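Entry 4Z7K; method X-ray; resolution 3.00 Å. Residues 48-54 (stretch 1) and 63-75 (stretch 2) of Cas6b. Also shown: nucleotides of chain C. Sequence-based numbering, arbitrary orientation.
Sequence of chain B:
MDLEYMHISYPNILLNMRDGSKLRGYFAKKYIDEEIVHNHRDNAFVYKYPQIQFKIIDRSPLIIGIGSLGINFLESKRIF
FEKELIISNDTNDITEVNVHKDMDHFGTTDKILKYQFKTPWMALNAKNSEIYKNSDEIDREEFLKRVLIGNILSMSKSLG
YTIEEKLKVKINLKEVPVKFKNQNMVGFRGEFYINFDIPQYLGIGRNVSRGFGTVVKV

Stretch 1, residues 48-54: KYPQIQF
Stretch 2 (63-75) IIGIGSLGINFLE

Three backbone hydrogen bonds join the two stretches as neighbouring antiparallel strands. Around the Q53–I64 pair the bonding is reciprocal: I64 N donates to Q53 O at 3.0 Å and a nearly straight 169°, and Q53 N donates to I64 O at 3.1 Å and 155°. One step beyond the next pair, I66 N donates to Q51 O at 2.8 Å and 146°. The register is therefore Q51–I66, I52–G65, Q53–I64 and F54–I63, with CA–CA separations of 4.8, 4.7, 5.2 and 5.0 Å. Strands 52-54 and 63-66 run at 164° to each other and approach to 4.8 Å. Their residues have extended torsions, with phi from -108° to -130° and psi from 119° to 140°.

At the non-hydrogen-bonded I52–G65 pair, CA-H...O contacts accompany the bonds: I52 CA lies 3.2 Å from I64 O, and G65 CA 3.3 Å from Q51 O. Q51 (-100/5) precedes the strand as loop, yet its carbonyl serves both I66 N and G65 CA.

The side chain of Q53 (chi1 m, chi2 t, chi3 28°) folds back over its own stretch. Its NE2 donates to P50 O at 3.0 Å and, weakly, to Y49 OH at 3.1 Å, tying the loop to the strand. I66 (chi1 -33°, chi2 t) reaches into this arrangement: its CD1 is 3.2 Å from Q53 NE2, 3.5 Å from P50 O and 4.0 Å from Y49 CE2, the Y49 side chain being t with chi2 66°.

After I66, G67 turns the chain with a positive phi (69/170), and residues 68-75 are helical, with phi from -52° to -77° and psi from -39° to -52°. Helix and strand 52-54 lie at 66°, their axes 9.8 Å apart at closest approach. G70 permits the close passage: a CB there would stand 2.6 Å from Q51 O and 2.4 Å from I66 N, both clashes.

I52, F54 and I63 share one sheet face, to which a CB on G65 would also point. I52 (m, m) extends its CD1 over G65, 3.6 Å from G65 CA and equally 3.6 Å from L74 CD1, while its CG1 lies 4.3 Å from F73 CD1 (F73 chi1 t, chi2 -100°). A CB on G65 would clash with L74 CD2 at 2.9 Å. Farther along, F54 CE2 packs 3.5 Å from I63 CG2, with F54 m (chi2 100°) and I63 m, t. At the exposed margin, L69 (t, p) brings CD2 to 3.6 Å from Q51 OE1. In all, 555 Å² is buried.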

# COMPACT_ATOMS: atom_id res chain seq x y z
N LYS B 48 -7.22 9.21 -12.58
CA LYS B 48 -8.12 8.76 -13.62
C LYS B 48 -7.49 7.58 -14.37
O LYS B 48 -6.30 7.31 -14.23
CB LYS B 48 -8.44 9.89 -14.60
CG LYS B 48 -9.72 10.70 -14.32
CD LYS B 48 -10.00 11.67 -15.48
CE LYS B 48 -8.98 12.82 -15.50
NZ LYS B 48 -9.14 13.84 -16.60
N TYR B 49 -8.29 6.89 -15.17
CA TYR B 49 -7.77 5.79 -15.97
C TYR B 49 -7.01 6.34 -17.18
O TYR B 49 -7.61 7.06 -17.99
CB TYR B 49 -8.91 4.90 -16.44
CG TYR B 49 -8.48 3.72 -17.29
CD1 TYR B 49 -7.70 2.69 -16.75
CD2 TYR B 49 -8.90 3.61 -18.61
CE1 TYR B 49 -7.33 1.61 -17.51
CE2 TYR B 49 -8.53 2.52 -19.37
CZ TYR B 49 -7.74 1.53 -18.82
OH TYR B 49 -7.38 0.45 -19.59
N PRO B 50 -5.71 5.96 -17.31
CA PRO B 50 -4.76 6.42 -18.34
C PRO B 50 -5.24 6.14 -19.76
O PRO B 50 -5.47 4.98 -20.09
CB PRO B 50 -3.47 5.63 -18.04
CG PRO B 50 -3.59 5.27 -16.62
CD PRO B 50 -5.05 5.04 -16.36
N GLN B 51 -5.39 7.19 -20.57
CA GLN B 51 -5.88 7.01 -21.93
C GLN B 51 -4.69 7.03 -22.88
O GLN B 51 -4.86 7.00 -24.10
CB GLN B 51 -6.95 8.06 -22.26
CG GLN B 51 -7.62 8.59 -20.98
CD GLN B 51 -8.87 9.43 -21.23
OE1 GLN B 51 -9.36 9.53 -22.36
NE2 GLN B 51 -9.39 10.04 -20.16
N ILE B 52 -3.50 7.09 -22.29
CA ILE B 52 -2.26 6.71 -22.97
C ILE B 52 -1.50 5.73 -22.08
O ILE B 52 -1.12 6.09 -20.96
CB ILE B 52 -1.34 7.92 -23.27
CG1 ILE B 52 -1.88 8.74 -24.44
CG2 ILE B 52 0.07 7.45 -23.65
CD1 ILE B 52 -1.76 8.04 -25.75
N GLN B 53 -1.26 4.51 -22.57
CA GLN B 53 -0.59 3.45 -21.80
C GLN B 53 0.58 2.81 -22.57
O GLN B 53 0.47 2.55 -23.77
CB GLN B 53 -1.58 2.35 -21.42
CG GLN B 53 -2.90 2.84 -20.91
CD GLN B 53 -3.93 1.74 -20.85
OE1 GLN B 53 -3.58 0.57 -20.70
NE2 GLN B 53 -5.20 2.10 -21.00
N PHE B 54 1.67 2.54 -21.87
CA PHE B 54 2.83 1.94 -22.52
C PHE B 54 3.07 0.49 -22.12
O PHE B 54 3.20 0.17 -20.94
CB PHE B 54 4.05 2.79 -22.23
CG PHE B 54 3.88 4.21 -22.63
CD1 PHE B 54 3.55 5.17 -21.69
CD2 PHE B 54 3.98 4.58 -23.96
CE1 PHE B 54 3.37 6.47 -22.07
CE2 PHE B 54 3.81 5.87 -24.34
CZ PHE B 54 3.50 6.82 -23.40
N ILE B 63 2.03 1.24 -27.98
CA ILE B 63 1.58 2.48 -27.35
C ILE B 63 0.10 2.62 -27.60
O ILE B 63 -0.33 2.64 -28.76
CB ILE B 63 2.28 3.69 -27.91
CG1 ILE B 63 3.78 3.48 -27.91
CG2 ILE B 63 1.87 4.93 -27.12
CD1 ILE B 63 4.56 4.74 -27.79
N ILE B 64 -0.68 2.72 -26.53
CA ILE B 64 -2.13 2.73 -26.71
C ILE B 64 -2.68 4.12 -26.45
O ILE B 64 -2.32 4.76 -25.47
CB ILE B 64 -2.82 1.75 -25.76
CG1 ILE B 64 -2.10 0.41 -25.77
CG2 ILE B 64 -4.26 1.54 -26.17
CD1 ILE B 64 -2.45 -0.42 -26.98
N GLY B 65 -3.56 4.59 -27.34
CA GLY B 65 -4.26 5.83 -27.10
C GLY B 65 -5.75 5.57 -27.15
O GLY B 65 -6.24 4.93 -28.09
N ILE B 66 -6.49 6.11 -26.18
CA ILE B 66 -7.90 5.75 -26.09
C ILE B 66 -8.77 6.98 -26.07
O ILE B 66 -8.47 7.96 -25.37
CB ILE B 66 -8.23 4.93 -24.83
CG1 ILE B 66 -7.08 4.03 -24.40
CG2 ILE B 66 -9.51 4.15 -25.03
CD1 ILE B 66 -7.14 3.70 -22.94
N GLY B 67 -9.86 6.90 -26.83
CA GLY B 67 -10.81 7.99 -26.97
C GLY B 67 -10.26 9.18 -27.74
O GLY B 67 -9.05 9.27 -27.99
N SER B 68 -11.14 10.11 -28.08
CA SER B 68 -10.75 11.31 -28.80
C SER B 68 -9.60 12.00 -28.10
O SER B 68 -8.70 12.52 -28.76
CB SER B 68 -11.93 12.26 -28.92
OG SER B 68 -12.34 12.70 -27.63
N LEU B 69 -9.64 12.02 -26.77
CA LEU B 69 -8.59 12.66 -25.97
C LEU B 69 -7.22 12.00 -26.17
O LEU B 69 -6.19 12.68 -26.26
CB LEU B 69 -8.97 12.64 -24.49
CG LEU B 69 -7.95 13.28 -23.54
CD1 LEU B 69 -7.97 14.77 -23.70
CD2 LEU B 69 -8.22 12.89 -22.09
N GLY B 70 -7.20 10.66 -26.19
CA GLY B 70 -5.95 9.93 -26.33
C GLY B 70 -5.41 9.94 -27.75
O GLY B 70 -4.26 10.32 -27.99
N ILE B 71 -6.28 9.57 -28.68
CA ILE B 71 -5.96 9.54 -30.08
C ILE B 71 -5.47 10.86 -30.62
O ILE B 71 -4.46 10.91 -31.31
CB ILE B 71 -7.17 9.16 -30.90
CG1 ILE B 71 -7.51 7.70 -30.68
CG2 ILE B 71 -6.93 9.47 -32.37
CD1 ILE B 71 -8.23 7.07 -31.84
N ASN B 72 -6.18 11.94 -30.33
CA ASN B 72 -5.82 13.25 -30.87
C ASN B 72 -4.42 13.73 -30.46
O ASN B 72 -3.72 14.30 -31.29
CB ASN B 72 -6.89 14.30 -30.51
CG ASN B 72 -8.00 14.39 -31.58
OD1 ASN B 72 -7.84 13.96 -32.73
ND2 ASN B 72 -9.14 14.95 -31.19
N PHE B 73 -4.00 13.50 -29.22
CA PHE B 73 -2.62 13.81 -28.84
C PHE B 73 -1.65 12.99 -29.67
O PHE B 73 -0.62 13.48 -30.14
CB PHE B 73 -2.35 13.53 -27.37
CG PHE B 73 -0.90 13.24 -27.05
CD1 PHE B 73 -0.47 11.93 -26.88
CD2 PHE B 73 0.01 14.26 -26.88
CE1 PHE B 73 0.85 11.66 -26.57
CE2 PHE B 73 1.34 13.98 -26.58
CZ PHE B 73 1.75 12.68 -26.42
N LEU B 74 -2.00 11.72 -29.80
CA LEU B 74 -1.17 10.73 -30.49
C LEU B 74 -0.91 11.21 -31.92
O LEU B 74 0.20 11.05 -32.43
CB LEU B 74 -1.84 9.34 -30.46
CG LEU B 74 -0.91 8.16 -30.20
CD1 LEU B 74 -0.10 8.36 -28.92
CD2 LEU B 74 -1.74 6.90 -30.09
N GLU B 75 -1.95 11.73 -32.58
CA GLU B 75 -1.81 12.33 -33.91
C GLU B 75 -1.21 13.74 -33.86
O GLU B 75 -0.26 14.03 -34.60
CB GLU B 75 -3.18 12.41 -34.61
CG GLU B 75 -4.16 11.27 -34.35
CD GLU B 75 -5.47 11.49 -35.10
OE1 GLU B 75 -5.65 12.62 -35.62
OE2 GLU B 75 -6.30 10.55 -35.20
P G C 22 -4.25 3.27 -11.80
OP1 G C 22 -4.10 3.04 -13.26
OP2 G C 22 -3.30 2.59 -10.89
O5' G C 22 -4.10 4.82 -11.43
C5' G C 22 -4.32 5.85 -12.39
C4' G C 22 -3.58 7.11 -12.00
O4' G C 22 -4.03 7.55 -10.70
C3' G C 22 -2.07 6.95 -11.86
O3' G C 22 -1.37 7.15 -13.08
C2' G C 22 -1.70 7.99 -10.81
O2' G C 22 -1.57 9.26 -11.42
C1' G C 22 -2.94 7.97 -9.91
N9 G C 22 -2.79 6.98 -8.82
C8 G C 22 -3.67 5.95 -8.61
N7 G C 22 -3.36 5.20 -7.60
C5 G C 22 -2.20 5.76 -7.12
C6 G C 22 -1.41 5.35 -6.03
O6 G C 22 -1.62 4.39 -5.28
N1 G C 22 -0.31 6.17 -5.86
C2 G C 22 -0.02 7.26 -6.63
N2 G C 22 1.10 7.92 -6.28
N3 G C 22 -0.75 7.66 -7.66
C4 G C 22 -1.83 6.86 -7.85